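Local coordinates for protein dihydroorotase (Campylobacter jejuni subsp. jejuni, PDB 3PNU) that probably catalyses the reversible, zinc-dependent cyclisation of N-carbamoyl-L-aspartate to (S)-dihydroorotate, the third step of de novo pyrimidine biosynthesis, at residues Ala51-Pro61 / Glu87-Phe96; Leu199-Thr210 / Leu248-Gly259. One frame throughout, in Å; residues are numbered along the deposited sequence.

Interaction 1. Residues Ala51-Pro61 / Glu87-Phe96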
loop_
_atom_site.group_PDB
_atom_site.type_symbol
_atom_site.label_atom_id
_atom_site.label_comp_id
_atom_site.label_asym_id
_atom_site.label_seq_id
_atom_site.Cartn_x
_atom_site.Cartn_y
_atom_site.Cartn_z
ATOM N N ALA A 51 28.134 -12.640 -1.417
ATOM C CA ALA A 51 29.424 -13.226 -1.016
ATOM C C ALA A 51 30.604 -12.377 -1.440
ATOM O O ALA A 51 31.647 -12.391 -0.797
ATOM C CB ALA A 51 29.567 -14.656 -1.563
ATOM N N ARG A 52 30.436 -11.643 -2.527
ATOM C CA ARG A 52 31.476 -10.760 -3.028
ATOM C C ARG A 52 31.656 -9.501 -2.165
ATOM O O ARG A 52 32.774 -9.057 -1.951
ATOM C CB ARG A 52 31.152 -10.358 -4.475
ATOM C CG ARG A 52 31.867 -9.098 -4.939
ATOM C CD ARG A 52 31.220 -8.515 -6.208
ATOM N NE ARG A 52 31.292 -7.052 -6.200
ATOM C CZ ARG A 52 30.837 -6.257 -7.164
ATOM N NH1 ARG A 52 30.287 -6.764 -8.257
ATOM N NH2 ARG A 52 30.950 -4.943 -7.037
ATOM N N ASP A 53 30.568 -8.925 -1.665
ATOM C CA ASP A 53 30.669 -7.665 -0.894
ATOM C C ASP A 53 30.698 -7.842 0.626
ATOM O O ASP A 53 31.019 -6.913 1.341
ATOM C CB ASP A 53 29.522 -6.697 -1.286
ATOM C CG ASP A 53 29.551 -6.291 -2.788
ATOM O OD1 ASP A 53 30.395 -6.833 -3.539
ATOM O OD2 ASP A 53 28.730 -5.435 -3.215
ATOM N N PHE A 54 30.364 -9.030 1.116
ATOM C CA PHE A 54 30.342 -9.274 2.567
ATOM C C PHE A 54 31.241 -10.424 2.986
ATOM O O PHE A 54 31.452 -11.355 2.227
ATOM C CB PHE A 54 28.886 -9.504 3.043
ATOM C CG PHE A 54 28.029 -8.274 2.940
ATOM C CD1 PHE A 54 27.902 -7.413 4.014
ATOM C CD2 PHE A 54 27.392 -7.950 1.754
ATOM C CE1 PHE A 54 27.136 -6.248 3.916
ATOM C CE2 PHE A 54 26.619 -6.791 1.648
ATOM C CZ PHE A 54 26.492 -5.943 2.729
ATOM N N CYS A 55 31.787 -10.345 4.196
ATOM C CA CYS A 55 32.636 -11.426 4.705
ATOM C C CYS A 55 31.787 -12.509 5.353
ATOM O O CYS A 55 32.246 -13.650 5.516
ATOM C CB CYS A 55 33.685 -10.913 5.694
ATOM S SG CYS A 55 33.052 -10.259 7.223
ATOM N N ALA A 56 30.549 -12.149 5.713
ATOM C CA ALA A 56 29.606 -13.081 6.343
ATOM C C ALA A 56 28.166 -12.532 6.327
ATOM O O ALA A 56 27.947 -11.328 6.200
ATOM C CB ALA A 56 30.044 -13.394 7.805
ATOM N N ALA A 57 27.192 -13.423 6.472
ATOM C CA ALA A 57 25.790 -13.004 6.480
ATOM C C ALA A 57 24.931 -13.989 7.231
ATOM O O ALA A 57 25.164 -15.193 7.152
ATOM C CB ALA A 57 25.288 -12.852 5.066
ATOM N N VAL A 58 23.962 -13.484 8.000
ATOM C CA VAL A 58 23.025 -14.367 8.676
ATOM C C VAL A 58 22.088 -14.843 7.565
ATOM O O VAL A 58 21.497 -14.017 6.862
ATOM C CB VAL A 58 22.220 -13.677 9.791
ATOM C CG1 VAL A 58 21.243 -14.664 10.391
ATOM C CG2 VAL A 58 23.139 -13.119 10.872
ATOM N N ILE A 59 21.981 -16.165 7.403
ATOM C CA ILE A 59 21.171 -16.788 6.351
ATOM C C ILE A 59 19.851 -17.231 6.951
ATOM O O ILE A 59 19.820 -18.113 7.835
ATOM C CB ILE A 59 21.893 -18.021 5.755
ATOM C CG1 ILE A 59 23.361 -17.681 5.432
ATOM C CG2 ILE A 59 21.136 -18.581 4.513
ATOM C CD1 ILE A 59 23.535 -16.486 4.541
ATOM N N MET A 60 18.754 -16.621 6.505
ATOM C CA MET A 60 17.445 -16.969 7.075
ATOM C C MET A 60 16.991 -18.334 6.572
ATOM O O MET A 60 17.311 -18.714 5.442
ATOM C CB MET A 60 16.424 -15.865 6.840
ATOM C CG MET A 60 16.826 -14.535 7.515
ATOM S SD MET A 60 17.061 -14.758 9.297
ATOM C CE MET A 60 17.544 -13.109 9.802
ATOM N N PRO A 61 16.257 -19.078 7.413
ATOM C CA PRO A 61 15.888 -20.432 7.108
ATOM C C PRO A 61 14.494 -20.631 6.528
ATOM O O PRO A 61 13.984 -21.762 6.570
ATOM C CB PRO A 61 15.905 -21.067 8.501
ATOM C CG PRO A 61 15.355 -19.969 9.394
ATOM C CD PRO A 61 15.640 -18.657 8.684
ATOM N N GLU A 87 34.930 -17.030 -3.222
ATOM C CA GLU A 87 34.787 -15.848 -2.382
ATOM C C GLU A 87 35.061 -16.132 -0.916
ATOM O O GLU A 87 34.783 -17.225 -0.426
ATOM C CB GLU A 87 33.366 -15.288 -2.514
ATOM C CG GLU A 87 33.014 -14.771 -3.908
ATOM C CD GLU A 87 33.765 -13.497 -4.267
ATOM O OE1 GLU A 87 33.502 -12.958 -5.359
ATOM O OE2 GLU A 87 34.598 -13.030 -3.453
ATOM N N ASN A 88 35.630 -15.142 -0.231
ATOM C CA ASN A 88 35.867 -15.230 1.201
ATOM C C ASN A 88 34.543 -14.813 1.822
ATOM O O ASN A 88 34.205 -13.619 1.845
ATOM C CB ASN A 88 36.973 -14.280 1.643
ATOM C CG ASN A 88 37.169 -14.272 3.159
ATOM O OD1 ASN A 88 36.832 -15.244 3.847
ATOM N ND2 ASN A 88 37.722 -13.175 3.683
ATOM N N PHE A 89 33.789 -15.788 2.317
ATOM C CA PHE A 89 32.462 -15.511 2.846
ATOM C C PHE A 89 31.954 -16.595 3.781
ATOM O O PHE A 89 31.842 -17.742 3.385
ATOM C CB PHE A 89 31.503 -15.369 1.658
ATOM C CG PHE A 89 30.080 -15.191 2.048
ATOM C CD1 PHE A 89 29.619 -13.961 2.476
ATOM C CD2 PHE A 89 29.192 -16.253 1.980
ATOM C CE1 PHE A 89 28.318 -13.787 2.831
ATOM C CE2 PHE A 89 27.877 -16.083 2.342
ATOM C CZ PHE A 89 27.442 -14.843 2.772
ATOM N N THR A 90 31.639 -16.221 5.017
ATOM C CA THR A 90 31.128 -17.177 5.988
ATOM C C THR A 90 29.613 -17.002 6.205
ATOM O O THR A 90 29.167 -15.999 6.753
ATOM C CB THR A 90 31.842 -17.043 7.342
ATOM O OG1 THR A 90 33.256 -17.208 7.158
ATOM C CG2 THR A 90 31.318 -18.083 8.334
ATOM N N PRO A 91 28.822 -17.988 5.778
ATOM C CA PRO A 91 27.384 -17.924 5.966
ATOM C C PRO A 91 27.033 -18.288 7.392
ATOM O O PRO A 91 27.445 -19.342 7.861
ATOM C CB PRO A 91 26.870 -18.997 5.009
ATOM C CG PRO A 91 27.986 -20.016 4.961
ATOM C CD PRO A 91 29.251 -19.247 5.125
ATOM N N LEU A 92 26.292 -17.426 8.082
ATOM C CA LEU A 92 25.907 -17.691 9.468
ATOM C C LEU A 92 24.521 -18.318 9.442
ATOM O O LEU A 92 23.523 -17.651 9.224
ATOM C CB LEU A 92 25.940 -16.400 10.269
ATOM C CG LEU A 92 27.309 -15.722 10.281
ATOM C CD1 LEU A 92 27.214 -14.306 10.813
ATOM C CD2 LEU A 92 28.295 -16.545 11.104
ATOM N N MET A 93 24.470 -19.608 9.712
ATOM C CA MET A 93 23.251 -20.386 9.573
ATOM C C MET A 93 22.244 -20.263 10.708
ATOM O O MET A 93 22.611 -20.047 11.861
ATOM C CB MET A 93 23.621 -21.876 9.416
ATOM C CG MET A 93 24.714 -22.145 8.383
ATOM S SD MET A 93 24.282 -21.605 6.741
ATOM C CE MET A 93 22.990 -22.813 6.365
ATOM N N THR A 94 20.966 -20.425 10.361
ATOM C CA THR A 94 19.914 -20.400 11.351
ATOM C C THR A 94 18.886 -21.486 11.102
ATOM O O THR A 94 18.698 -21.949 9.973
ATOM C CB THR A 94 19.102 -19.086 11.318
ATOM O OG1 THR A 94 18.422 -18.985 10.054
ATOM C CG2 THR A 94 19.979 -17.871 11.555
ATOM N N LEU A 95 18.212 -21.858 12.178
ATOM C CA LEU A 95 17.101 -22.777 12.133
ATOM C C LEU A 95 15.813 -21.967 12.286
ATOM O O LEU A 95 15.796 -20.867 12.873
ATOM C CB LEU A 95 17.160 -23.796 13.276
ATOM C CG LEU A 95 18.240 -24.873 13.238
ATOM C CD1 LEU A 95 18.062 -25.776 14.409
ATOM C CD2 LEU A 95 18.150 -25.668 11.941
ATOM N N PHE A 96 14.744 -22.531 11.743
ATOM C CA PHE A 96 13.413 -21.967 11.807
ATOM C C PHE A 96 12.899 -22.296 13.178
ATOM O O PHE A 96 13.027 -23.441 13.636
ATOM C CB PHE A 96 12.579 -22.644 10.754
ATOM C CG PHE A 96 11.212 -22.102 10.610
ATOM C CD1 PHE A 96 10.930 -21.177 9.622
ATOM C CD2 PHE A 96 10.188 -22.556 11.429
ATOM C CE1 PHE A 96 9.653 -20.700 9.465
ATOM C CE2 PHE A 96 8.913 -22.078 11.279
ATOM C CZ PHE A 96 8.640 -21.146 10.303
HETATM O O HOH W 1 19.892 -21.020 7.818
#
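Two neighbouring parallel strands of the TIM barrel, 56-59 and 90-93, meet here, the outer members of a beta-alpha-beta unit whose crossover runs through helix 70-84. Their rungs alternate: Thr-90 N gives its hydrogen to Cys-55 O (2.7 Å), Ala-57 N reaches Thr-90 O by a longer bond, Leu-92 N returns to Ala-57 O, and Ile-59 N closes on Leu-92 O at 2.8 Å, nearly straight at 172°. Where the strands begin, the ring of Phe-89 packs against 51-57. Swung opposite its own amide nitrogen (chi1 175°), it lies beneath Ala-51, whose CA sits over one face in a CH-pi contact, 3.9 Å from the Phe-89 centroid, while the methyl of Ala-57 meets the ring edge, Ala-57 CB 3.7 Å from Phe-89 CZ. Ile-59 and Pro-91 lie side by side, CG1 on CB, on the face that Ile-59 and Met-93 turn to helix 70-84. At the C-terminal end the ladder passes to a side chain: Thr-94 OG1 donates to Ile-59 O (2.8 Å), and a water bridges that same oxygen to Thr-94 N. The side chains of Val-58 and Thr-94 cross at about a right angle. Just beyond, the Met-60 side chain packs on the zinc ligand His-34, so the strand pair ends beside the metal centre, as expected where the C-terminal strand ends of an amidohydrolase barrel carry the active site.

Interaction 2. Residues Leu199-Thr210 / Leu248-Gly259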
loop_
_atom_site.group_PDB
_atom_site.type_symbol
_atom_site.label_atom_id
_atom_site.label_comp_id
_atom_site.label_asym_id
_atom_site.label_seq_id
_atom_site.Cartn_x
_atom_site.Cartn_y
_atom_site.Cartn_z
ATOM N N LEU A 199 13.874 -0.356 21.910
ATOM C CA LEU A 199 15.233 -0.865 21.885
ATOM C C LEU A 199 16.046 -0.368 23.087
ATOM O O LEU A 199 16.893 -1.096 23.606
ATOM C CB LEU A 199 15.916 -0.406 20.600
ATOM C CG LEU A 199 17.315 -0.899 20.251
ATOM C CD1 LEU A 199 17.402 -2.433 20.127
ATOM C CD2 LEU A 199 17.788 -0.237 18.926
ATOM N N LYS A 200 15.788 0.876 23.502
ATOM C CA LYS A 200 16.506 1.507 24.612
ATOM C C LYS A 200 16.005 1.050 25.975
ATOM O O LYS A 200 16.676 1.242 26.956
ATOM C CB LYS A 200 16.270 3.016 24.601
ATOM C CG LYS A 200 16.468 3.770 23.279
ATOM C CD LYS A 200 17.902 4.076 22.911
ATOM C CE LYS A 200 17.917 5.029 21.700
ATOM N NZ LYS A 200 19.252 5.570 21.366
ATOM N N ASP A 201 14.808 0.475 26.050
ATOM C CA ASP A 201 14.234 0.092 27.350
ATOM C C ASP A 201 14.713 -1.229 27.936
ATOM O O ASP A 201 14.501 -1.469 29.114
ATOM C CB ASP A 201 12.695 0.035 27.273
ATOM C CG ASP A 201 12.046 1.396 26.983
ATOM O OD1 ASP A 201 12.727 2.449 27.080
ATOM O OD2 ASP A 201 10.828 1.397 26.654
ATOM N N TYR A 202 15.313 -2.112 27.145
ATOM C CA TYR A 202 15.748 -3.407 27.695
ATOM C C TYR A 202 17.126 -3.765 27.185
ATOM O O TYR A 202 17.392 -3.704 25.986
ATOM C CB TYR A 202 14.721 -4.518 27.379
ATOM C CG TYR A 202 13.358 -4.287 28.008
ATOM C CD1 TYR A 202 13.020 -4.848 29.247
ATOM C CD2 TYR A 202 12.398 -3.491 27.365
ATOM C CE1 TYR A 202 11.750 -4.618 29.835
ATOM C CE2 TYR A 202 11.144 -3.262 27.933
ATOM C CZ TYR A 202 10.826 -3.824 29.172
ATOM O OH TYR A 202 9.587 -3.574 29.716
ATOM N N GLU A 203 18.007 -4.141 28.097
ATOM C CA GLU A 203 19.391 -4.461 27.730
ATOM C C GLU A 203 19.526 -5.638 26.786
ATOM O O GLU A 203 20.459 -5.691 26.025
ATOM C CB GLU A 203 20.229 -4.727 28.980
ATOM C CG GLU A 203 20.400 -3.499 29.854
ATOM C CD GLU A 203 21.006 -3.820 31.204
ATOM O OE1 GLU A 203 20.726 -3.064 32.154
ATOM O OE2 GLU A 203 21.737 -4.830 31.326
ATOM N N ASN A 204 18.600 -6.586 26.843
ATOM C CA ASN A 204 18.666 -7.740 25.970
ATOM C C ASN A 204 17.972 -7.569 24.598
ATOM O O ASN A 204 17.869 -8.535 23.823
ATOM C CB ASN A 204 18.168 -8.983 26.691
ATOM C CG ASN A 204 16.780 -8.833 27.262
ATOM O OD1 ASN A 204 16.364 -7.738 27.684
ATOM N ND2 ASN A 204 16.053 -9.949 27.312
ATOM N N LEU A 205 17.506 -6.350 24.293
ATOM C CA LEU A 205 16.913 -6.080 22.990
ATOM C C LEU A 205 17.942 -5.469 22.054
ATOM O O LEU A 205 18.684 -4.565 22.440
ATOM C CB LEU A 205 15.699 -5.162 23.087
ATOM C CG LEU A 205 14.408 -5.780 23.594
ATOM C CD1 LEU A 205 13.336 -4.677 23.628
ATOM C CD2 LEU A 205 13.979 -6.941 22.708
ATOM N N TYR A 206 17.967 -5.986 20.823
ATOM C CA TYR A 206 18.855 -5.522 19.785
ATOM C C TYR A 206 18.008 -5.376 18.535
ATOM O O TYR A 206 16.827 -5.708 18.555
ATOM C CB TYR A 206 19.988 -6.535 19.555
ATOM C CG TYR A 206 20.868 -6.761 20.779
ATOM C CD1 TYR A 206 21.976 -5.967 21.012
ATOM C CD2 TYR A 206 20.582 -7.758 21.692
ATOM C CE1 TYR A 206 22.762 -6.151 22.117
ATOM C CE2 TYR A 206 21.388 -7.963 22.802
ATOM C CZ TYR A 206 22.467 -7.152 23.006
ATOM O OH TYR A 206 23.270 -7.329 24.103
ATOM N N ALA A 207 18.596 -4.891 17.443
ATOM C CA ALA A 207 17.834 -4.735 16.210
ATOM C C ALA A 207 18.687 -4.704 14.953
ATOM O O ALA A 207 19.878 -4.385 14.994
ATOM C CB ALA A 207 16.981 -3.460 16.291
ATOM N N THR A 208 18.070 -5.055 13.830
ATOM C CA THR A 208 18.723 -4.943 12.549
ATOM C C THR A 208 17.873 -3.960 11.754
ATOM O O THR A 208 16.665 -3.879 11.973
ATOM C CB THR A 208 18.860 -6.273 11.797
ATOM O OG1 THR A 208 17.576 -6.774 11.408
ATOM C CG2 THR A 208 19.592 -7.314 12.636
ATOM N N ILE A 209 18.506 -3.192 10.873
ATOM C CA ILE A 209 17.810 -2.248 9.999
ATOM C C ILE A 209 18.244 -2.463 8.534
ATOM O O ILE A 209 19.429 -2.721 8.255
ATOM C CB ILE A 209 18.083 -0.796 10.370
ATOM C CG1 ILE A 209 17.640 -0.512 11.796
ATOM C CG2 ILE A 209 17.331 0.105 9.427
ATOM C CD1 ILE A 209 17.945 0.883 12.249
ATOM N N THR A 210 17.281 -2.361 7.614
ATOM C CA THR A 210 17.535 -2.577 6.197
ATOM C C THR A 210 17.981 -1.324 5.493
ATOM O O THR A 210 17.920 -0.203 6.019
ATOM C CB THR A 210 16.256 -3.016 5.437
ATOM O OG1 THR A 210 15.351 -1.911 5.372
ATOM C CG2 THR A 210 15.606 -4.202 6.098
ATOM N N LEU A 248 19.252 6.256 14.388
ATOM C CA LEU A 248 19.948 5.151 15.046
ATOM C C LEU A 248 21.103 4.659 14.196
ATOM O O LEU A 248 22.192 4.414 14.697
ATOM C CB LEU A 248 19.008 3.980 15.361
ATOM C CG LEU A 248 17.941 4.146 16.452
ATOM C CD1 LEU A 248 17.136 2.856 16.570
ATOM C CD2 LEU A 248 18.548 4.502 17.813
ATOM N N ALA A 249 20.858 4.496 12.909
ATOM C CA ALA A 249 21.891 4.024 12.003
ATOM C C ALA A 249 23.012 5.055 11.875
ATOM O O ALA A 249 24.186 4.735 12.065
ATOM C CB ALA A 249 21.295 3.704 10.631
ATOM N N PHE A 250 22.650 6.297 11.584
ATOM C CA PHE A 250 23.657 7.350 11.379
ATOM C C PHE A 250 24.506 7.625 12.598
ATOM O O PHE A 250 25.667 7.981 12.452
ATOM C CB PHE A 250 23.044 8.664 10.878
ATOM C CG PHE A 250 22.330 8.548 9.561
ATOM C CD1 PHE A 250 22.759 7.659 8.596
ATOM C CD2 PHE A 250 21.281 9.396 9.257
ATOM C CE1 PHE A 250 22.107 7.571 7.364
ATOM C CE2 PHE A 250 20.638 9.316 8.030
ATOM C CZ PHE A 250 21.056 8.400 7.086
ATOM N N SER A 251 23.938 7.466 13.790
ATOM C CA SER A 251 24.684 7.693 15.023
ATOM C C SER A 251 25.520 6.463 15.397
ATOM O O SER A 251 26.287 6.507 16.342
ATOM C CB SER A 251 23.734 7.983 16.168
ATOM O OG SER A 251 22.974 6.816 16.494
ATOM N N GLY A 252 25.359 5.368 14.664
ATOM C CA GLY A 252 26.073 4.134 14.956
ATOM C C GLY A 252 25.660 3.470 16.258
ATOM O O GLY A 252 26.407 2.659 16.788
ATOM N N TYR A 253 24.471 3.794 16.770
ATOM C CA TYR A 253 23.981 3.206 18.028
ATOM C C TYR A 253 24.371 1.725 18.125
ATOM O O TYR A 253 24.063 0.923 17.247
ATOM C CB TYR A 253 22.480 3.402 18.193
ATOM C CG TYR A 253 21.987 2.925 19.521
ATOM C CD1 TYR A 253 22.303 3.618 20.673
ATOM C CD2 TYR A 253 21.198 1.780 19.632
ATOM C CE1 TYR A 253 21.863 3.189 21.910
ATOM C CE2 TYR A 253 20.747 1.344 20.872
ATOM C CZ TYR A 253 21.087 2.057 22.002
ATOM O OH TYR A 253 20.648 1.654 23.239
ATOM N N GLU A 254 25.038 1.399 19.224
ATOM C CA GLU A 254 25.653 0.088 19.449
ATOM C C GLU A 254 24.781 -1.175 19.368
ATOM O O GLU A 254 25.314 -2.253 19.092
ATOM C CB GLU A 254 26.388 0.112 20.795
ATOM C CG GLU A 254 25.440 0.327 21.976
ATOM C CD GLU A 254 26.150 0.528 23.306
ATOM O OE1 GLU A 254 25.567 1.225 24.156
ATOM O OE2 GLU A 254 27.282 0.015 23.493
ATOM N N LYS A 255 23.476 -1.068 19.611
ATOM C CA LYS A 255 22.613 -2.252 19.571
ATOM C C LYS A 255 21.896 -2.449 18.217
ATOM O O LYS A 255 21.066 -3.361 18.072
ATOM C CB LYS A 255 21.611 -2.230 20.723
ATOM C CG LYS A 255 22.271 -2.097 22.097
ATOM C CD LYS A 255 21.367 -2.566 23.243
ATOM C CE LYS A 255 20.003 -1.883 23.298
ATOM N NZ LYS A 255 19.115 -2.538 24.335
ATOM N N VAL A 256 22.213 -1.592 17.242
ATOM C CA VAL A 256 21.644 -1.687 15.916
ATOM C C VAL A 256 22.711 -2.224 14.962
ATOM O O VAL A 256 23.874 -1.844 15.054
ATOM C CB VAL A 256 21.098 -0.348 15.450
ATOM C CG1 VAL A 256 20.921 -0.342 13.947
ATOM C CG2 VAL A 256 19.777 -0.052 16.172
ATOM N N MET A 257 22.309 -3.123 14.070
ATOM C CA MET A 257 23.212 -3.759 13.119
ATOM C C MET A 257 22.572 -3.714 11.756
ATOM O O MET A 257 21.360 -3.756 11.642
ATOM C CB MET A 257 23.400 -5.225 13.491
ATOM C CG MET A 257 24.078 -5.475 14.827
ATOM S SD MET A 257 23.806 -7.153 15.443
ATOM C CE MET A 257 22.157 -7.038 16.121
ATOM N N PHE A 258 23.368 -3.626 10.703
ATOM C CA PHE A 258 22.785 -3.626 9.388
ATOM C C PHE A 258 22.364 -5.034 9.010
ATOM O O PHE A 258 23.103 -5.994 9.223
ATOM C CB PHE A 258 23.737 -3.079 8.345
ATOM C CG PHE A 258 23.268 -3.314 6.963
ATOM C CD1 PHE A 258 22.270 -2.543 6.430
ATOM C CD2 PHE A 258 23.811 -4.326 6.205
ATOM C CE1 PHE A 258 21.814 -2.772 5.138
ATOM C CE2 PHE A 258 23.370 -4.555 4.916
ATOM C CZ PHE A 258 22.360 -3.779 4.395
ATOM N N GLY A 259 21.147 -5.130 8.488
ATOM C CA GLY A 259 20.540 -6.380 8.020
ATOM C C GLY A 259 19.713 -5.960 6.815
ATOM O O GLY A 259 18.748 -5.217 6.953
HETATM O O HOH W 2 17.013 -6.475 8.529
#
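Lys-255 is the tight point of this contact: its chain slides past Leu-199 in the opposite direction, and its ammonium enters the bend between helix 193-201 and strand 205-209. There NZ donates to Leu-199 O (2.7 Å), almost in line with the carbonyl, and to Leu-205 O (2.8 Å); a kink at chi3 (-55°) helps turn the tip inward, so two backbone oxygens hold the one ammonium. Close by, Leu-199 CD2 presses on Val-256 CG2 at 3.4 Å, and Ile-209 CD1 lies 3.6 Å from Val-256 CG1. The parallel ladder continues from Ala-207 N on Lys-255 O to Gly-259 N on Ile-209 O, the latter at 176°. Water joins Thr-208 OG1 and Gly-259 O, while Glu-188 also holds that hydroxyl. The solvent side is looser. Exposed Lys-200 brings its ammonium over one face of the Tyr-253 ring, NZ 3.9 Å from the centroid and displaced toward the rim, a cation-pi contact, with Leu-248 CD2 alongside. Helix 239-250 ends in a Schellman motif at Gly-252, and a type I turn then leads into strand 256-258. Strand beside strand, with helices packed outside, is the repeating alpha/beta pattern of the TIM barrel.

How the interactions relate
The two contacts illustrate how a barrel wall is built from pairs of neighbouring strands. From the N terminus, interaction 1 closes first, bringing 87-96 back beside 51-61 after a 25-residue connection that includes helix 70-84. Only later does interaction 2 open, its 37-residue connection returning 248-259 to 199-210 with helices 218-223 and 239-250 between the strands. The contacts are therefore in series, neither nested nor crossed. In space their centres lie about 20 Å apart, joining different parts of the barrel wall, yet they touch: Phe-54 CZ packs 4.1 Å from Phe-258 CE2. Both also approach the metal ligand His-34, through Met-60 and Gly-259.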